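Local coordinates for protein beta-1,4-mannanase (Caldicellulosiruptor saccharolyticus, PDB 1PMH) that binds mannohexaose through its family 27 carbohydrate-binding module, probably holding the parent enzyme close to the mannan whose beta-1,4 linkages that enzyme hydrolyses, at residues E21-G24 against D25-K28; I91-D94 against E95-S99; F144-E148 against D149-K153. All coordinates share one frame; numbering follows the deposited sequence. Where two conformers were deposited one is given.

Contact 1: E21-G24 against D25-K28. With BMA (beta-D-mannopyranose), chain B; BMA (beta-D-mannopyranose), chain C.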
ATOM      1  N   GLU A  21     -12.114   2.304  -0.211  1.00 17.39           N
ATOM      2  CA  GLU A  21     -12.477   0.950  -0.607  1.00 16.98           C
ATOM      3  C   GLU A  21     -12.279   0.794  -2.121  1.00 17.30           C
ATOM      4  O   GLU A  21     -12.466   1.712  -2.905  1.00 19.31           O
ATOM      5  CB  GLU A  21     -13.880   0.591  -0.135  1.00 18.88           C
ATOM      6  CG  GLU A  21     -14.956   1.387  -0.820  1.00 19.51           C
ATOM      7  CD  GLU A  21     -16.356   1.034  -0.319  0.90 21.89           C
ATOM      8  OE1 GLU A  21     -16.518   0.326   0.695  0.90 24.22           O
ATOM      9  OE2 GLU A  21     -17.302   1.488  -0.995  0.90 27.90           O
ATOM     10  N   ALA A  22     -11.886  -0.400  -2.515  1.00 18.10           N
ATOM     11  CA  ALA A  22     -11.714  -0.753  -3.926  1.00 18.32           C
ATOM     12  C   ALA A  22     -13.033  -1.126  -4.574  1.00 19.54           C
ATOM     13  O   ALA A  22     -13.172  -1.029  -5.787  1.00 22.31           O
ATOM     14  CB  ALA A  22     -10.667  -1.847  -4.113  1.00 18.47           C
ATOM     15  N   TRP A  23     -13.970  -1.615  -3.764  1.00 19.91           N
ATOM     16  CA  TRP A  23     -15.329  -1.915  -4.167  1.00 23.03           C
ATOM     17  C   TRP A  23     -16.122  -1.955  -2.869  1.00 21.58           C
ATOM     18  O   TRP A  23     -15.578  -1.820  -1.790  1.00 20.53           O
ATOM     19  CB  TRP A  23     -15.422  -3.218  -4.978  1.00 23.61           C
ATOM     20  CG  TRP A  23     -14.782  -4.380  -4.307  1.00 21.14           C
ATOM     21  CD1 TRP A  23     -15.321  -5.150  -3.341  1.00 21.99           C
ATOM     22  CD2 TRP A  23     -13.467  -4.883  -4.535  1.00 19.62           C
ATOM     23  NE1 TRP A  23     -14.418  -6.102  -2.937  1.00 21.74           N
ATOM     24  CE2 TRP A  23     -13.258  -5.947  -3.645  1.00 20.39           C
ATOM     25  CE3 TRP A  23     -12.419  -4.522  -5.390  1.00 20.13           C
ATOM     26  CZ2 TRP A  23     -12.037  -6.623  -3.558  1.00 20.54           C
ATOM     27  CZ3 TRP A  23     -11.248  -5.201  -5.316  1.00 20.27           C
ATOM     28  CH2 TRP A  23     -11.048  -6.221  -4.417  1.00 20.89           C
ATOM     29  N   GLY A  24     -17.440  -2.095  -2.971  1.00 25.79           N
ATOM     30  CA  GLY A  24     -18.289  -2.015  -1.795  1.00 25.86           C
ATOM     31  C   GLY A  24     -17.880  -3.036  -0.759  1.00 24.18           C
ATOM     32  O   GLY A  24     -17.778  -4.234  -1.020  1.00 23.88           O
ATOM     33  N   ASP A  25     -17.661  -2.524   0.441  1.00 24.05           N
ATOM     34  CA  ASP A  25     -17.310  -3.343   1.576  1.00 21.29           C
ATOM     35  C   ASP A  25     -15.985  -4.069   1.430  1.00 20.46           C
ATOM     36  O   ASP A  25     -15.748  -5.041   2.136  1.00 21.90           O
ATOM     37  CB  ASP A  25     -18.416  -4.349   1.922  1.00 24.53           C
ATOM     38  CG  ASP A  25     -18.324  -4.788   3.362  0.90 26.93           C
ATOM     39  OD1 ASP A  25     -17.998  -3.946   4.252  0.90 29.41           O
ATOM     40  OD2 ASP A  25     -18.520  -5.992   3.633  0.90 32.34           O
ATOM     41  N   SER A  26     -15.073  -3.559   0.602  1.00 18.04           N
ATOM     42  CA  SER A  26     -13.810  -4.248   0.420  1.00 17.43           C
ATOM     43  C   SER A  26     -12.828  -4.082   1.555  1.00 15.95           C
ATOM     44  O   SER A  26     -11.873  -4.890   1.617  1.00 15.63           O
ATOM     45  CB  SER A  26     -13.105  -3.839  -0.885  1.00 17.68           C
ATOM     46  OG  SER A  26     -12.500  -2.587  -0.798  1.00 17.82           O
ATOM     47  N   LEU A  27     -12.978  -3.048   2.382  1.00 16.26           N
ATOM     48  CA  LEU A  27     -11.901  -2.738   3.314  1.00 16.22           C
ATOM     49  C   LEU A  27     -11.699  -3.831   4.354  1.00 16.56           C
ATOM     50  O   LEU A  27     -10.579  -4.158   4.700  1.00 16.20           O
ATOM     51  CB  LEU A  27     -12.082  -1.356   3.943  1.00 16.83           C
ATOM     52  CG  LEU A  27     -11.820  -0.191   2.992  1.00 17.29           C
ATOM     53  CD1 LEU A  27     -12.306   1.118   3.583  1.00 20.08           C
ATOM     54  CD2 LEU A  27     -10.377  -0.067   2.582  1.00 17.28           C
ATOM     55  N   LYS A  28     -12.804  -4.287   4.951  1.00 17.08           N
ATOM     56  CA  LYS A  28     -12.813  -5.453   5.825  1.00 18.42           C
ATOM     57  C   LYS A  28     -11.887  -5.257   7.020  1.00 17.53           C
ATOM     58  O   LYS A  28     -12.245  -4.522   7.946  1.00 19.79           O
ATOM     59  CB  LYS A  28     -12.594  -6.763   5.047  0.50 19.69           C
ATOM     60  CG  LYS A  28     -13.562  -7.025   3.888  0.50 23.47           C
ATOM     61  CD  LYS A  28     -14.965  -7.443   4.342  0.50 27.00           C
ATOM     62  CE  LYS A  28     -15.709  -8.306   3.305  0.50 26.19           C
ATOM     63  NZ  LYS A  28     -15.700  -7.929   1.835  0.50 26.62           N
TER
HETATM   64  C1  BMA B   4      -8.785 -12.596  -6.682  1.00 18.62           C
HETATM   65  C2  BMA B   4      -9.714 -13.143  -7.763  1.00 20.92           C
HETATM   66  C3  BMA B   4     -10.145 -11.926  -8.538  1.00 19.89           C
HETATM   67  C4  BMA B   4     -10.767 -10.875  -7.642  1.00 21.29           C
HETATM   68  C5  BMA B   4      -9.861 -10.509  -6.462  1.00 20.66           C
HETATM   69  C6  BMA B   4     -10.412  -9.517  -5.445  1.00 20.41           C
HETATM   70  O2  BMA B   4     -10.816 -13.805  -7.201  1.00 21.96           O
HETATM   71  O3  BMA B   4     -11.029 -12.350  -9.561  1.00 23.23           O
HETATM   72  O4  BMA B   4     -10.909  -9.706  -8.393  1.00 21.73           O
HETATM   73  O5  BMA B   4      -9.506 -11.729  -5.831  1.00 18.91           O
HETATM   74  O6  BMA B   4     -11.627  -9.969  -4.915  1.00 21.71           O
HETATM   75  C1  BMA C   5     -12.099  -8.951  -8.102  1.00 21.26           C
HETATM   76  C2  BMA C   5     -11.950  -7.523  -8.583  1.00 21.22           C
HETATM   77  C3  BMA C   5     -13.237  -6.738  -8.287  1.00 20.55           C
HETATM   78  C4  BMA C   5     -14.384  -7.472  -9.002  1.00 25.19           C
HETATM   79  C5  BMA C   5     -14.478  -8.949  -8.612  1.00 26.14           C
HETATM   80  C6  BMA C   5     -15.515  -9.811  -9.333  0.50 25.88           C
HETATM   81  O2  BMA C   5     -11.516  -7.516  -9.925  1.00 21.34           O
HETATM   82  O3  BMA C   5     -13.111  -5.463  -8.892  1.00 23.58           O
HETATM   83  O4  BMA C   5     -15.638  -6.948  -8.657  1.00 30.40           O
HETATM   84  O5  BMA C   5     -13.220  -9.526  -8.823  1.00 23.42           O
HETATM   85  O6  BMA C   5     -15.593 -11.050  -8.655  0.50 24.19           O
HETATM   86  O   HOH W   1     -15.134  -1.069   2.616  1.00 21.15           O
HETATM   87  O   HOH W   2     -14.187  -8.039  -0.677  1.00 26.92           O

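Contact 2: I91-D94 against E95-S99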
ATOM      1  N   ILE A  91       5.158  -0.028   9.558  1.00 14.56           N
ATOM      2  CA  ILE A  91       4.369  -0.636  10.630  1.00 14.69           C
ATOM      3  C   ILE A  91       5.126  -0.371  11.928  1.00 14.78           C
ATOM      4  O   ILE A  91       6.299  -0.701  12.027  1.00 15.81           O
ATOM      5  CB  ILE A  91       4.162  -2.157  10.452  1.00 15.41           C
ATOM      6  CG1 ILE A  91       3.786  -2.528   9.010  1.00 15.97           C
ATOM      7  CG2 ILE A  91       3.109  -2.607  11.434  1.00 15.52           C
ATOM      8  CD1 ILE A  91       4.936  -2.930   8.098  1.00 17.21           C
ATOM      9  N   PRO A  92       4.472   0.200  12.952  1.00 15.34           N
ATOM     10  CA  PRO A  92       5.139   0.423  14.258  1.00 16.72           C
ATOM     11  C   PRO A  92       5.827  -0.872  14.710  1.00 16.97           C
ATOM     12  O   PRO A  92       5.187  -1.901  14.903  1.00 17.32           O
ATOM     13  CB  PRO A  92       3.985   0.805  15.165  1.00 20.31           C
ATOM     14  CG  PRO A  92       2.997   1.377  14.301  1.00 19.54           C
ATOM     15  CD  PRO A  92       3.085   0.707  12.992  1.00 15.38           C
ATOM     16  N   TYR A  93       7.125  -0.796  14.972  1.00 17.08           N
ATOM     17  CA  TYR A  93       7.943  -1.952  15.207  1.00 17.91           C
ATOM     18  C   TYR A  93       7.620  -2.650  16.486  1.00 19.89           C
ATOM     19  O   TYR A  93       7.476  -3.874  16.508  1.00 20.33           O
ATOM     20  CB  TYR A  93       9.425  -1.590  15.166  1.00 19.15           C
ATOM     21  CG  TYR A  93      10.338  -2.767  15.376  1.00 19.67           C
ATOM     22  CD1 TYR A  93      10.783  -3.550  14.313  1.00 21.61           C
ATOM     23  CD2 TYR A  93      10.705  -3.148  16.665  1.00 23.10           C
ATOM     24  CE1 TYR A  93      11.584  -4.642  14.540  1.00 23.34           C
ATOM     25  CE2 TYR A  93      11.505  -4.248  16.886  1.00 24.39           C
ATOM     26  CZ  TYR A  93      11.929  -5.000  15.816  1.00 24.70           C
ATOM     27  OH  TYR A  93      12.719  -6.110  16.020  1.00 28.86           O
ATOM     28  N   ASP A  94       7.534  -1.905  17.576  1.00 20.45           N
ATOM     29  CA  ASP A  94       7.402  -2.554  18.882  1.00 23.40           C
ATOM     30  C   ASP A  94       6.099  -3.341  18.966  1.00 21.78           C
ATOM     31  O   ASP A  94       6.092  -4.511  19.338  1.00 22.34           O
ATOM     32  CB  ASP A  94       7.530  -1.530  20.002  1.00 24.81           C
ATOM     33  CG  ASP A  94       8.952  -1.024  20.155  1.00 28.75           C
ATOM     34  OD1 ASP A  94       9.929  -1.669  19.710  1.00 32.09           O
ATOM     35  OD2 ASP A  94       9.168   0.059  20.733  1.00 36.80           O
ATOM     36  N   GLU A  95       4.997  -2.697  18.597  1.00 20.14           N
ATOM     37  CA  GLU A  95       3.717  -3.385  18.619  1.00 19.92           C
ATOM     38  C   GLU A  95       3.648  -4.525  17.617  1.00 19.70           C
ATOM     39  O   GLU A  95       3.120  -5.601  17.889  1.00 21.12           O
ATOM     40  CB  GLU A  95       2.596  -2.390  18.369  1.00 20.92           C
ATOM     41  CG  GLU A  95       2.349  -1.442  19.531  1.00 24.51           C
ATOM     42  CD  GLU A  95       2.066  -2.171  20.836  0.50 33.04           C
ATOM     43  OE1 GLU A  95       1.254  -3.121  20.813  0.50 36.51           O
ATOM     44  OE2 GLU A  95       2.671  -1.824  21.875  0.50 36.49           O
ATOM     45  N   PHE A  96       4.213  -4.322  16.435  1.00 18.08           N
ATOM     46  CA  PHE A  96       4.217  -5.389  15.441  1.00 18.33           C
ATOM     47  C   PHE A  96       5.042  -6.584  15.891  1.00 18.86           C
ATOM     48  O   PHE A  96       4.651  -7.734  15.741  1.00 20.16           O
ATOM     49  CB  PHE A  96       4.673  -4.819  14.083  1.00 18.51           C
ATOM     50  CG  PHE A  96       4.549  -5.732  12.895  1.00 17.53           C
ATOM     51  CD1 PHE A  96       3.541  -6.671  12.790  1.00 18.50           C
ATOM     52  CD2 PHE A  96       5.402  -5.591  11.823  1.00 17.78           C
ATOM     53  CE1 PHE A  96       3.465  -7.479  11.671  1.00 19.86           C
ATOM     54  CE2 PHE A  96       5.301  -6.357  10.686  1.00 18.99           C
ATOM     55  CZ  PHE A  96       4.330  -7.312  10.607  1.00 19.04           C
ATOM     56  N   SER A  97       6.186  -6.312  16.501  1.00 20.10           N
ATOM     57  CA  SER A  97       7.045  -7.371  17.017  1.00 22.46           C
ATOM     58  C   SER A  97       6.374  -8.219  18.075  1.00 23.48           C
ATOM     59  O   SER A  97       6.560  -9.433  18.115  1.00 26.56           O
ATOM     60  CB  SER A  97       8.350  -6.780  17.569  0.50 23.72           C
ATOM     61  OG  SER A  97       8.158  -6.022  18.755  0.50 26.04           O
ATOM     62  N   LYS A  98       5.523  -7.605  18.873  1.00 22.39           N
ATOM     63  CA  LYS A  98       4.789  -8.282  19.946  1.00 23.90           C
ATOM     64  C   LYS A  98       3.607  -9.099  19.430  1.00 22.32           C
ATOM     65  O   LYS A  98       3.169 -10.061  20.036  1.00 26.18           O
ATOM     66  CB  LYS A  98       4.298  -7.260  20.983  0.50 26.94           C
ATOM     67  CG  LYS A  98       5.205  -7.132  22.195  0.30 31.38           C
ATOM     68  CD  LYS A  98       5.923  -5.802  22.272  0.30 31.91           C
ATOM     69  CE  LYS A  98       7.409  -5.973  21.988  0.30 33.27           C
ATOM     70  NZ  LYS A  98       8.004  -4.765  21.381  0.30 28.99           N
ATOM     71  N   SER A  99       3.097  -8.736  18.274  1.00 20.86           N
ATOM     72  CA  SER A  99       1.985  -9.429  17.659  1.00 20.22           C
ATOM     73  C   SER A  99       2.377 -10.826  17.208  1.00 20.79           C
ATOM     74  O   SER A  99       3.522 -11.078  16.875  1.00 23.85           O
ATOM     75  CB  SER A  99       1.335  -8.626  16.554  1.00 20.24           C
ATOM     76  OG  SER A  99       2.091  -8.605  15.368  1.00 20.27           O
TER
HETATM   77  O   HOH W   3      10.352  -4.272  20.615  1.00 46.22           O

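Contact 3: F144-E148 against D149-K153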
ATOM      1  N   PHE A 144       7.645  -3.167  -7.945  1.00 16.05           N
ATOM      2  CA  PHE A 144       7.257  -4.323  -8.726  1.00 16.06           C
ATOM      3  C   PHE A 144       7.094  -3.948 -10.181  1.00 16.87           C
ATOM      4  O   PHE A 144       6.628  -2.842 -10.475  1.00 17.32           O
ATOM      5  CB  PHE A 144       5.957  -4.932  -8.204  1.00 16.68           C
ATOM      6  CG  PHE A 144       6.016  -5.429  -6.807  1.00 16.21           C
ATOM      7  CD1 PHE A 144       7.000  -6.283  -6.413  1.00 19.11           C
ATOM      8  CD2 PHE A 144       5.047  -5.099  -5.880  1.00 18.55           C
ATOM      9  CE1 PHE A 144       7.053  -6.721  -5.100  1.00 20.72           C
ATOM     10  CE2 PHE A 144       5.057  -5.598  -4.619  1.00 19.94           C
ATOM     11  CZ  PHE A 144       6.070  -6.375  -4.203  1.00 19.51           C
ATOM     12  N   ALA A 145       7.422  -4.873 -11.074  1.00 17.63           N
ATOM     13  CA  ALA A 145       7.322  -4.629 -12.494  1.00 18.15           C
ATOM     14  C   ALA A 145       5.885  -4.505 -12.964  1.00 17.80           C
ATOM     15  O   ALA A 145       5.008  -5.283 -12.560  1.00 18.18           O
ATOM     16  CB  ALA A 145       8.002  -5.736 -13.291  1.00 19.58           C
ATOM     17  N   ILE A 146       5.657  -3.571 -13.888  1.00 17.55           N
ATOM     18  CA  ILE A 146       4.473  -3.586 -14.738  1.00 17.79           C
ATOM     19  C   ILE A 146       4.847  -4.456 -15.951  1.00 18.65           C
ATOM     20  O   ILE A 146       5.763  -4.081 -16.681  1.00 21.31           O
ATOM     21  CB  ILE A 146       4.031  -2.187 -15.163  1.00 18.19           C
ATOM     22  CG1 ILE A 146       3.726  -1.312 -13.943  1.00 17.52           C
ATOM     23  CG2 ILE A 146       2.846  -2.254 -16.092  1.00 18.69           C
ATOM     24  CD1 ILE A 146       3.470   0.137 -14.256  1.00 20.23           C
ATOM     25  N   PRO A 147       4.178  -5.577 -16.211  1.00 20.70           N
ATOM     26  CA  PRO A 147       4.564  -6.456 -17.321  1.00 22.92           C
ATOM     27  C   PRO A 147       4.298  -5.752 -18.639  1.00 19.81           C
ATOM     28  O   PRO A 147       3.425  -4.891 -18.747  1.00 20.18           O
ATOM     29  CB  PRO A 147       3.702  -7.690 -17.070  1.00 24.49           C
ATOM     30  CG  PRO A 147       2.536  -7.225 -16.297  1.00 24.14           C
ATOM     31  CD  PRO A 147       3.026  -6.095 -15.458  1.00 21.30           C
ATOM     32  N   GLU A 148       5.017  -6.190 -19.670  1.00 23.33           N
ATOM     33  CA  GLU A 148       4.969  -5.566 -20.987  1.00 23.85           C
ATOM     34  C   GLU A 148       3.526  -5.512 -21.513  1.00 25.01           C
ATOM     35  O   GLU A 148       3.096  -4.513 -22.110  1.00 23.06           O
ATOM     36  CB  GLU A 148       5.968  -6.270 -21.921  1.00 25.25           C
ATOM     37  CG  GLU A 148       7.404  -6.220 -21.391  1.00 31.72           C
ATOM     38  CD  GLU A 148       7.843  -7.325 -20.422  0.50 39.05           C
ATOM     39  OE1 GLU A 148       7.495  -7.343 -19.205  0.50 27.52           O
ATOM     40  OE2 GLU A 148       8.621  -8.192 -20.886  0.50 47.63           O
ATOM     41  N   ASP A 149       2.749  -6.581 -21.287  1.00 23.37           N
ATOM     42  CA  ASP A 149       1.379  -6.628 -21.798  1.00 22.70           C
ATOM     43  C   ASP A 149       0.439  -5.672 -21.078  1.00 22.43           C
ATOM     44  O   ASP A 149      -0.667  -5.449 -21.570  1.00 23.50           O
ATOM     45  CB  ASP A 149       0.809  -8.051 -21.819  1.00 24.42           C
ATOM     46  CG  ASP A 149       0.357  -8.561 -20.477  0.75 25.60           C
ATOM     47  OD1 ASP A 149       1.049  -8.354 -19.481  0.75 24.23           O
ATOM     48  OD2 ASP A 149      -0.645  -9.308 -20.350  0.75 41.49           O
ATOM     49  N   PHE A 150       0.846  -5.091 -19.947  1.00 19.02           N
ATOM     50  CA  PHE A 150       0.081  -4.015 -19.277  1.00 20.07           C
ATOM     51  C   PHE A 150       0.553  -2.618 -19.590  1.00 18.66           C
ATOM     52  O   PHE A 150      -0.005  -1.657 -19.045  1.00 20.00           O
ATOM     53  CB  PHE A 150       0.047  -4.283 -17.758  1.00 20.68           C
ATOM     54  CG  PHE A 150      -1.173  -5.042 -17.328  1.00 19.63           C
ATOM     55  CD1 PHE A 150      -1.479  -6.283 -17.857  1.00 22.49           C
ATOM     56  CD2 PHE A 150      -2.089  -4.458 -16.458  1.00 19.91           C
ATOM     57  CE1 PHE A 150      -2.702  -6.886 -17.525  1.00 21.82           C
ATOM     58  CE2 PHE A 150      -3.234  -5.065 -16.144  1.00 21.82           C
ATOM     59  CZ  PHE A 150      -3.570  -6.267 -16.676  1.00 22.25           C
ATOM     60  N   ARG A 151       1.594  -2.477 -20.433  1.00 20.29           N
ATOM     61  CA  ARG A 151       2.126  -1.168 -20.740  1.00 20.72           C
ATOM     62  C   ARG A 151       1.326  -0.602 -21.914  1.00 20.15           C
ATOM     63  O   ARG A 151       1.815  -0.442 -23.019  1.00 22.04           O
ATOM     64  CB  ARG A 151       3.618  -1.241 -20.955  1.00 19.73           C
ATOM     65  CG  ARG A 151       4.376  -1.721 -19.752  1.00 19.80           C
ATOM     66  CD  ARG A 151       5.887  -1.748 -19.992  1.00 20.99           C
ATOM     67  NE  ARG A 151       6.546  -2.545 -18.965  1.00 20.19           N
ATOM     68  CZ  ARG A 151       7.785  -2.996 -19.037  1.00 21.25           C
ATOM     69  NH1 ARG A 151       8.599  -2.669 -20.036  1.00 22.23           N
ATOM     70  NH2 ARG A 151       8.264  -3.732 -18.056  1.00 23.10           N
ATOM     71  N   THR A 152       0.071  -0.276 -21.606  1.00 19.95           N
ATOM     72  CA  THR A 152      -0.938   0.089 -22.560  1.00 20.13           C
ATOM     73  C   THR A 152      -2.098   0.649 -21.746  1.00 18.67           C
ATOM     74  O   THR A 152      -2.016   0.753 -20.509  1.00 18.52           O
ATOM     75  CB  THR A 152      -1.344  -1.112 -23.439  1.00 22.84           C
ATOM     76  OG1 THR A 152      -2.209  -0.604 -24.479  1.00 25.29           O
ATOM     77  CG2 THR A 152      -2.032  -2.255 -22.638  1.00 23.12           C
ATOM     78  N   LYS A 153      -3.189   1.002 -22.407  1.00 19.50           N
ATOM     79  CA  LYS A 153      -4.342   1.489 -21.674  1.00 18.65           C
ATOM     80  C   LYS A 153      -5.003   0.346 -20.898  1.00 17.35           C
ATOM     81  O   LYS A 153      -5.335  -0.696 -21.465  1.00 21.10           O
ATOM     82  CB  LYS A 153      -5.320   2.163 -22.625  1.00 21.16           C
ATOM     83  CG  LYS A 153      -4.844   3.463 -23.227  1.00 23.28           C
ATOM     84  CD  LYS A 153      -5.722   3.854 -24.429  1.00 26.02           C
ATOM     85  CE  LYS A 153      -5.361   3.082 -25.683  1.00 32.33           C
ATOM     86  NZ  LYS A 153      -6.038   3.371 -26.986  1.00 30.51           N
TER
HETATM   87  O   HOH W   4       1.405  -3.516 -24.539  1.00 48.89           O

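Contact 1: E21-G24 against D25-K28
W23 and S26 meet across a turn with both side chains folded back over their own backbones: W23 CG (chi1 52°) and S26 OG (chi1 76°) each stand between the backbone N and the carbonyl carbon. S26 CB is laid over the indole face, 3.4 Å from the centroid of the five-membered ring of W23, as a CH-pi contact. The opposite face of the indole carries the mannose of chain C, whose C3 is displaced toward the rim; the closest pair is W23 CE3 to O3 of that sugar, 3.7 Å. The mannose of chain B approaches obliquely, its C6 3.5 Å from W23 CH2. The indole is thus held between sugar and protein in the glycan pocket of this jellyroll beta-sandwich, on a type II beta turn from W23 to S26 in the loop between strands 20-21 and 30-36. S26 N closes the turn with a hydrogen bond of 3.0 Å to W23 O. S26 is buried, and its OG accepts from A22 N at 2.8 Å and more weakly from W23 N, and also bonds D64 O of strand 61-68, tying the turn to that strand. On the outer side E21 OE1 takes the D25 N-H from above its carboxylate plane (3.1 Å), while a water links the same oxygen to L27 N. L27 CG rests 3.8 Å from E21 CB. At the indole edge, a second water lies in the ring plane and accepts from W23 NE1 and from K28 NZ, which, in this one of its two deposited conformers, also donates to D25 O.

Contact 2: I91-D94 against E95-S99
F96 packs back against I91 and P92 where strand 84-92 runs directly into helix 93-98. Its CB lies 3.1 Å from P92 O and also touches I91 CG2. The first torsion sets CG opposite the backbone N (chi1 -172°), which carries the ring toward the strand, and F96 CG comes 3.7 Å from I91 CG2. One step on, F96 CD2 still meets I91 through CG2 and CB, the two side chains crossing at a slant. CE2 keeps a looser contact with the I91 methyls, and CZ, the tip, is farther from them. The F96 side chain also touches T138 of strand 135-145, so this face of the short helix is covered by the sheet. P92 is the N-cap residue: its carbonyl O accepts F96 N at 3.0 Å and opens the helical bonding, and Y93 O follows by accepting S97 N at 2.8 Å. Y93 also lies against strand 135-145; S97 CB sits over one face of its ring, 4.1 Å from CE2, while Y93 OH bonds N125 and the ring makes a cation-pi contact with K129. At the far end S99 OG donates to F96 O (2.7 Å), satisfying a carbonyl of the last turn. The outer face is polar. D94 O accepts K98 N at 3.2 Å, and S97 OG and K98 NZ also reach it, the latter two in one of two deposited conformers each. K98 bends at chi2 and chi3 to curl round that carbonyl, alongside D94, yet D94 OD1 and K98 NZ stay 4.0 Å apart, beyond a salt bridge, and a water joins them. In these conformers the donors would probably polarise D94 O, the lysine meeting this carbonyl directly and the carboxylate through water.

Contact 3: F144-E148 against D149-K153
R151 reaches back to the carbonyl of I146 and grips its oxygen side-on with two nitrogens, R151 NE to I146 O 2.9 Å and R151 NH2 to I146 O 2.9 Å. The oxygen lies close to the guanidinium plane, and NH2 approaches nearly in line with the C=O bond (166°). An arginine chain extended from CG to NE spans the distance, and the paired bonds fix the rotation of its flat end. Beside this grip the packing is close and apolar. I146 CG2 touches F150 CB at 3.8 Å, the two side chains crossing at about a right angle, while P147 CG lies 4.1 Å from F150 CB with both side chains pointing the same way. F150 is buried, touching I109 and K114, and makes a cation-pi contact with K154. The outward side is looser and charged. E148 runs alongside R151 and lays CG over one guanidinium face, but its OE1 stays 3.9 Å from R151 NH2 and well out of the plane; this long salt bridge works through charge alone, with no N-H aimed at the oxygen. Exposed D149 sets OD1 against the P147 ring, 3.6 Å from CB, and a water donates to E148 O. Two short-range backbone bonds shape the bend: F150 N to P147 O, 2.9 Å, and R151 N to E148 O, 3.0 Å. This three-residue spacing is that of a 3-10 turn, here followed by an inverse gamma turn centred on R151; together they shape the loop that carries the chain from strand 135-145 in one sheet of the jellyroll beta-sandwich to strand 153-165 in the other.

All three contacts are local turns at the ends of strands, following one another along the chain without touching. Contact 1 is a surface contact in the glycan pocket, where an aromatic face meets sugar; contacts 2 and 3 are partly buried, each pairing an apolar inner side with a charged outer one. Those two adjoin the same sheet, through its neighbouring strands 84-92 and 135-145, yet lie on opposite sides of the chain's centre, their own centres about 35 Å apart. In all three a backbone carbonyl takes a cationic side chain, a lysine in contacts 1 and 2 and an arginine with two nitrogens in contact 3, but contact 1 adds a serine hydroxyl bonded to backbone atoms.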